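Local coordinates for cytochrome c-552/4 domain-containing protein (Ignicoccus hospitalis KIN4/I, PDB 4QO5) that binds eight c-type hemes as a membrane-associated multiheme cytochrome and probably carries electrons, at residues A[303-306]-A[310-313]; A[322-327]-A[394-399]. One frame throughout, in Å; residues are numbered along the deposited sequence.

Contact 1: A[303-306]-A[310-313]; sequences ERTH and TRLW. With HEC (heme c), chain F.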
loop_
_atom_site.group_PDB
_atom_site.type_symbol
_atom_site.label_atom_id
_atom_site.label_comp_id
_atom_site.label_asym_id
_atom_site.label_seq_id
_atom_site.Cartn_x
_atom_site.Cartn_y
_atom_site.Cartn_z
ATOM N N GLU A 303 -15.428 20.043 19.884
ATOM C CA GLU A 303 -16.815 19.721 19.557
ATOM C C GLU A 303 -16.891 18.909 18.266
ATOM O O GLU A 303 -16.157 19.165 17.302
ATOM C CB GLU A 303 -17.645 21.009 19.426
ATOM C CG GLU A 303 -17.741 21.809 20.712
ATOM C CD GLU A 303 -18.722 21.216 21.728
ATOM O OE1 GLU A 303 -19.481 20.282 21.375
ATOM O OE2 GLU A 303 -18.742 21.697 22.884
ATOM N N ARG A 304 -17.785 17.930 18.236
ATOM C CA ARG A 304 -17.981 17.149 17.020
ATOM C C ARG A 304 -18.374 18.056 15.860
ATOM O O ARG A 304 -19.130 19.041 16.039
ATOM C CB ARG A 304 -19.063 16.101 17.225
ATOM C CG ARG A 304 -19.133 15.062 16.097
ATOM C CD ARG A 304 -20.318 14.156 16.289
ATOM N NE ARG A 304 -20.196 13.333 17.489
ATOM C CZ ARG A 304 -20.992 13.418 18.549
ATOM N NH1 ARG A 304 -21.958 14.336 18.599
ATOM N NH2 ARG A 304 -20.801 12.592 19.572
ATOM N N THR A 305 -17.853 17.753 14.676
ATOM C CA THR A 305 -18.331 18.443 13.477
ATOM C C THR A 305 -18.535 17.511 12.284
ATOM O O THR A 305 -17.697 16.649 12.016
ATOM C CB THR A 305 -17.390 19.592 13.057
ATOM O OG1 THR A 305 -17.969 20.302 11.956
ATOM C CG2 THR A 305 -16.018 19.068 12.650
ATOM N N HIS A 306 -19.648 17.705 11.572
ATOM C CA HIS A 306 -19.862 17.029 10.289
ATOM C C HIS A 306 -19.588 17.972 9.138
ATOM O O HIS A 306 -19.921 17.701 7.994
ATOM C CB HIS A 306 -21.262 16.436 10.181
ATOM C CG HIS A 306 -21.355 15.059 10.748
ATOM N ND1 HIS A 306 -21.464 14.819 12.102
ATOM C CD2 HIS A 306 -21.304 13.847 10.151
ATOM C CE1 HIS A 306 -21.508 13.519 12.313
ATOM N NE2 HIS A 306 -21.421 12.912 11.148
ATOM N N THR A 310 -14.474 23.229 8.942
ATOM C CA THR A 310 -14.403 24.122 10.092
ATOM C C THR A 310 -13.136 23.952 10.926
ATOM O O THR A 310 -12.823 24.800 11.756
ATOM C CB THR A 310 -15.625 23.986 11.021
ATOM O OG1 THR A 310 -15.632 22.690 11.626
ATOM C CG2 THR A 310 -16.898 24.187 10.239
ATOM N N ARG A 311 -12.420 22.859 10.705
ATOM C CA ARG A 311 -11.195 22.590 11.445
ATOM C C ARG A 311 -9.922 22.962 10.692
ATOM O O ARG A 311 -8.841 23.005 11.282
ATOM C CB ARG A 311 -11.148 21.127 11.861
ATOM C CG ARG A 311 -12.269 20.778 12.796
ATOM C CD ARG A 311 -11.827 19.758 13.768
ATOM N NE ARG A 311 -12.883 19.394 14.689
ATOM C CZ ARG A 311 -12.809 18.338 15.476
ATOM N NH1 ARG A 311 -11.720 17.574 15.437
ATOM N NH2 ARG A 311 -13.814 18.033 16.285
ATOM N N LEU A 312 -10.060 23.267 9.403
ATOM C CA LEU A 312 -8.909 23.510 8.539
ATOM C C LEU A 312 -8.621 24.998 8.369
ATOM O O LEU A 312 -9.542 25.786 8.113
ATOM C CB LEU A 312 -9.156 22.873 7.170
ATOM C CG LEU A 312 -9.631 21.422 7.181
ATOM C CD1 LEU A 312 -10.089 20.994 5.776
ATOM C CD2 LEU A 312 -8.539 20.487 7.700
ATOM N N TRP A 313 -7.356 25.396 8.501
ATOM C CA TRP A 313 -7.028 26.814 8.304
ATOM C C TRP A 313 -6.449 27.057 6.911
ATOM O O TRP A 313 -6.554 28.147 6.365
ATOM C CB TRP A 313 -6.067 27.348 9.389
ATOM C CG TRP A 313 -4.787 26.534 9.644
ATOM C CD1 TRP A 313 -3.514 26.845 9.221
ATOM C CD2 TRP A 313 -4.664 25.323 10.414
ATOM N NE1 TRP A 313 -2.621 25.895 9.668
ATOM C CE2 TRP A 313 -3.298 24.951 10.399
ATOM C CE3 TRP A 313 -5.575 24.514 11.104
ATOM C CZ2 TRP A 313 -2.824 23.805 11.051
ATOM C CZ3 TRP A 313 -5.103 23.380 11.757
ATOM C CH2 TRP A 313 -3.735 23.036 11.724
HETATM FE FE HEC F . -21.553 10.860 10.509
HETATM C CHA HEC F . -20.895 9.967 13.788
HETATM C CHB HEC F . -24.892 10.923 11.133
HETATM C CHC HEC F . -22.173 11.819 7.232
HETATM C CHD HEC F . -18.221 10.843 9.838
HETATM N NA HEC F . -22.613 10.477 12.122
HETATM C C1A HEC F . -22.199 10.192 13.404
HETATM C C2A HEC F . -23.342 10.115 14.270
HETATM C C3A HEC F . -24.419 10.394 13.539
HETATM C C4A HEC F . -24.009 10.644 12.170
HETATM C CMA HEC F . -25.866 10.437 14.047
HETATM C CAA HEC F . -23.317 9.787 15.777
HETATM C CBA HEC F . -22.735 10.975 16.557
HETATM C CGA HEC F . -23.712 12.125 16.503
HETATM O O1A HEC F . -24.761 12.054 17.191
HETATM O O2A HEC F . -23.441 13.106 15.772
HETATM N NB HEC F . -23.193 11.224 9.435
HETATM C C1B HEC F . -24.491 11.313 9.878
HETATM C C2B HEC F . -25.304 11.840 8.796
HETATM C C3B HEC F . -24.453 12.123 7.785
HETATM C C4B HEC F . -23.166 11.701 8.147
HETATM C CMB HEC F . -26.807 12.180 8.952
HETATM C CAB HEC F . -24.442 12.798 6.396
HETATM C CBB HEC F . -25.307 14.108 6.410
HETATM N NC HEC F . -20.522 11.286 8.888
HETATM C C1C HEC F . -20.869 11.589 7.597
HETATM C C2C HEC F . -19.760 11.372 6.700
HETATM C C3C HEC F . -18.709 11.390 7.535
HETATM C C4C HEC F . -19.140 11.124 8.857
HETATM C CMC HEC F . -19.788 11.962 5.268
HETATM C CAC HEC F . -17.191 11.417 7.366
HETATM C CBC HEC F . -16.659 12.436 6.316
HETATM N ND HEC F . -19.838 10.453 11.613
HETATM C C1D HEC F . -18.548 10.547 11.128
HETATM C C2D HEC F . -17.618 10.305 12.187
HETATM C C3D HEC F . -18.461 10.002 13.413
HETATM C C4D HEC F . -19.828 10.155 12.964
HETATM C CMD HEC F . -16.077 10.298 12.089
HETATM C CAD HEC F . -17.984 9.723 14.847
HETATM C CBD HEC F . -17.991 11.125 15.477
HETATM C CGD HEC F . -17.257 11.209 16.784
HETATM O O1D HEC F . -17.667 12.040 17.642
HETATM O O2D HEC F . -16.260 10.472 16.981
HETATM O O HOH W 1 -15.132 21.254 15.834
#
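The guanidinium of R311 meets the backbone carbonyl of E303 through a hydrogen bond, R311 NH2 to E303 O, of 2.8 Å and 146° at the hydrogen. The oxygen lies near the guanidinium plane, whereas the nitrogen stands above the carbonyl plane, 45° out of it. Water 1 closes a ring beside this bond, donating to E303 O and accepting from R311 NE. R311 NH2 and NH1 also donate to the carbonyls of S290 and C287, so one buried cation gathers three backbone oxygens.

Apolar contact is slight: T305 CG2 lies 3.8 Å from R311 NE, oblique to the guanidinium. With T305 OG1 anti to the backbone N (chi1 -175°), CG2 sits between that N and the carbonyl carbon, where it meets R311. The hydroxyls of T305 and T310 both bond to N307 O, just after segment 303-306.

The remaining chemistry belongs to heme c. H306 NE2 coordinates the iron at 2.1 Å, with H219 as the other axial ligand. R304 spans both propionates: NE donates to O1D of one at 2.8 Å, while a bend at chi3 brings a guanidinium face over CBA of the other. The bis-histidine ligation is consistent with a low-spin, electron-transfer heme, whose propionate charge R304 would partly offset.

Contact 2: A[322-327]-A[394-399]; sequences AHPMPR and EEMAKR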
loop_
_atom_site.group_PDB
_atom_site.type_symbol
_atom_site.label_atom_id
_atom_site.label_comp_id
_atom_site.label_asym_id
_atom_site.label_seq_id
_atom_site.Cartn_x
_atom_site.Cartn_y
_atom_site.Cartn_z
ATOM N N ALA A 322 -1.445 25.977 -2.491
ATOM C CA ALA A 322 -2.091 25.854 -1.191
ATOM C C ALA A 322 -2.515 27.266 -0.774
ATOM O O ALA A 322 -1.804 28.244 -1.037
ATOM C CB ALA A 322 -1.138 25.251 -0.161
ATOM N N HIS A 323 -3.671 27.366 -0.131
ATOM C CA HIS A 323 -4.304 28.670 0.091
ATOM C C HIS A 323 -5.163 28.650 1.350
ATOM O O HIS A 323 -5.572 27.600 1.796
ATOM C CB HIS A 323 -5.172 29.010 -1.111
ATOM C CG HIS A 323 -6.134 27.926 -1.479
ATOM N ND1 HIS A 323 -5.757 26.818 -2.206
ATOM C CD2 HIS A 323 -7.455 27.772 -1.217
ATOM C CE1 HIS A 323 -6.805 26.030 -2.381
ATOM N NE2 HIS A 323 -7.848 26.585 -1.790
ATOM N N PRO A 324 -5.464 29.836 1.920
ATOM C CA PRO A 324 -6.322 29.800 3.110
ATOM C C PRO A 324 -7.657 29.125 2.794
ATOM O O PRO A 324 -8.134 29.201 1.659
ATOM C CB PRO A 324 -6.527 31.291 3.444
ATOM C CG PRO A 324 -5.323 31.972 2.863
ATOM C CD PRO A 324 -4.975 31.188 1.614
ATOM N N MET A 325 -8.240 28.445 3.774
ATOM C CA MET A 325 -9.462 27.676 3.532
ATOM C C MET A 325 -10.614 28.569 3.030
ATOM O O MET A 325 -10.819 29.661 3.539
ATOM C CB MET A 325 -9.870 26.970 4.828
ATOM C CG MET A 325 -10.884 25.871 4.659
ATOM S SD MET A 325 -10.148 24.508 3.724
ATOM C CE MET A 325 -11.635 23.660 3.190
ATOM N N PRO A 326 -11.365 28.115 2.018
ATOM C CA PRO A 326 -12.567 28.888 1.649
ATOM C C PRO A 326 -13.572 29.020 2.793
ATOM O O PRO A 326 -13.698 28.085 3.598
ATOM C CB PRO A 326 -13.176 28.053 0.516
ATOM C CG PRO A 326 -12.000 27.337 -0.092
ATOM C CD PRO A 326 -11.075 27.030 1.061
ATOM N N ARG A 327 -14.291 30.150 2.844
ATOM C CA ARG A 327 -15.275 30.393 3.889
ATOM C C ARG A 327 -16.504 29.510 3.771
ATOM O O ARG A 327 -17.086 29.121 4.783
ATOM C CB ARG A 327 -15.722 31.861 3.889
ATOM C CG ARG A 327 -14.634 32.809 4.312
ATOM C CD ARG A 327 -15.133 34.248 4.323
ATOM N NE ARG A 327 -14.080 35.133 4.819
ATOM C CZ ARG A 327 -14.263 36.084 5.728
ATOM N NH1 ARG A 327 -15.467 36.292 6.250
ATOM N NH2 ARG A 327 -13.239 36.830 6.111
ATOM N N GLU A 394 -7.319 35.923 11.224
ATOM C CA GLU A 394 -7.810 35.699 12.577
ATOM C C GLU A 394 -8.519 34.358 12.685
ATOM O O GLU A 394 -8.365 33.634 13.668
ATOM C CB GLU A 394 -8.745 36.839 13.003
ATOM C CG GLU A 394 -8.048 38.172 13.231
ATOM C CD GLU A 394 -7.870 39.013 11.963
ATOM O OE1 GLU A 394 -7.329 40.136 12.089
ATOM O OE2 GLU A 394 -8.263 38.572 10.855
ATOM N N GLU A 395 -9.302 34.021 11.667
ATOM C CA GLU A 395 -9.972 32.734 11.644
ATOM C C GLU A 395 -8.973 31.584 11.505
ATOM O O GLU A 395 -9.122 30.553 12.150
ATOM C CB GLU A 395 -11.025 32.684 10.528
ATOM C CG GLU A 395 -11.803 31.373 10.468
ATOM C CD GLU A 395 -12.671 31.143 11.699
ATOM O OE1 GLU A 395 -13.042 32.139 12.371
ATOM O OE2 GLU A 395 -12.978 29.966 12.000
ATOM N N MET A 396 -7.946 31.767 10.682
ATOM C CA MET A 396 -6.910 30.734 10.541
ATOM C C MET A 396 -6.250 30.469 11.885
ATOM O O MET A 396 -6.013 29.324 12.247
ATOM C CB MET A 396 -5.834 31.178 9.554
ATOM C CG MET A 396 -6.313 31.204 8.125
ATOM S SD MET A 396 -5.122 31.934 6.986
ATOM C CE MET A 396 -3.976 30.562 6.781
ATOM N N ALA A 397 -5.975 31.539 12.634
ATOM C CA ALA A 397 -5.275 31.395 13.900
ATOM C C ALA A 397 -6.154 30.662 14.912
ATOM O O ALA A 397 -5.670 29.820 15.659
ATOM C CB ALA A 397 -4.833 32.758 14.441
ATOM N N LYS A 398 -7.448 30.973 14.922
ATOM C CA LYS A 398 -8.395 30.242 15.770
ATOM C C LYS A 398 -8.448 28.742 15.457
ATOM O O LYS A 398 -8.432 27.902 16.361
ATOM C CB LYS A 398 -9.808 30.838 15.647
ATOM C CG LYS A 398 -9.960 32.154 16.341
ATOM C CD LYS A 398 -11.391 32.658 16.241
ATOM C CE LYS A 398 -11.480 34.099 16.737
ATOM N NZ LYS A 398 -12.808 34.704 16.457
ATOM N N ARG A 399 -8.536 28.404 14.177
ATOM C CA ARG A 399 -8.612 26.995 13.794
ATOM C C ARG A 399 -7.325 26.279 14.121
ATOM O O ARG A 399 -7.357 25.149 14.599
ATOM C CB ARG A 399 -8.953 26.855 12.320
ATOM C CG ARG A 399 -10.333 27.505 12.034
ATOM C CD ARG A 399 -10.725 27.353 10.584
ATOM N NE ARG A 399 -12.051 27.915 10.329
ATOM C CZ ARG A 399 -12.723 27.747 9.192
ATOM N NH1 ARG A 399 -13.924 28.304 9.044
ATOM N NH2 ARG A 399 -12.188 27.041 8.208
HETATM O O HOH W 2 -14.270 27.120 5.949
HETATM O O HOH W 3 -15.970 29.763 7.220
#
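M396, on helix 393-407, and P324 make the apolar half of this contact. The chain of M396 is extended at chi2 and bends at chi3 (78°), which sets its sulfur against the proline. The two side chains cross obliquely, with M396 SD 3.9 Å from P324 CB and 4.1 Å from P324 CG. The side chain of M396 also touches W313 and I391, while P324 rests on L390.

R399, one helical turn along from E395, supplies the other half, with M325 as its partner; their side chains cross at about a right angle. R399 NH2 comes 4.0 Å from M325 CG, which lies at the edge of the guanidinium near its plane. M325 CG is anti to the backbone N (chi1 -165°), and the bend at chi2 then leads the sulfur away from the helix, so CB and CG alone do the touching.

The segment 322-327 contributes strand 323-324, which pairs antiparallel with strand 314-315 in a two-stranded sheet, and the helix packs beside it.

The R399 chain runs extended from CG to NE and carries its polar head past the methionine, where it is held from several directions. R399 NE donates to E395 OE2 in a salt bridge of 2.8 Å, with 158° at the hydrogen. The bond uses the anti lone pair of the carboxylate oxygen, which lies near the guanidinium plane. Water 2 accepts from R399 NH2 and donates to P326 O at 2.6 Å; water 3 joins R327 O to R399 NH1, where its bond is weak. R399 NH2 also donates a hydrogen bond to L312 O. A leucine in place of R399 would probably leave E395 without its charged mate and the carbonyls of P326 and L312 without the guanidinium that now reaches them, one through water 2 and the other directly.

In the fold
Both contacts are partly buried, but contact 1 lies about 13 Å from the chain centre and contact 2 about 18 Å, measured from contact centres. Contact 1 joins two parts of a single loop beside a heme and relies on a direct arginine-to-carbonyl bond with a water beside it. Contact 2 brings a helix from much later in the chain against a short strand, and combines apolar packing with water-mediated bonds. Their centres are 12 Å apart and they meet physically: the hydrogen bond from R399 to L312 joins them, and M325 N lies 3.1 Å from W313 O just beyond the paired strands 314-315 and 323-324. Segment 310-313 therefore connects the heme-ligating loop to helix 393-407.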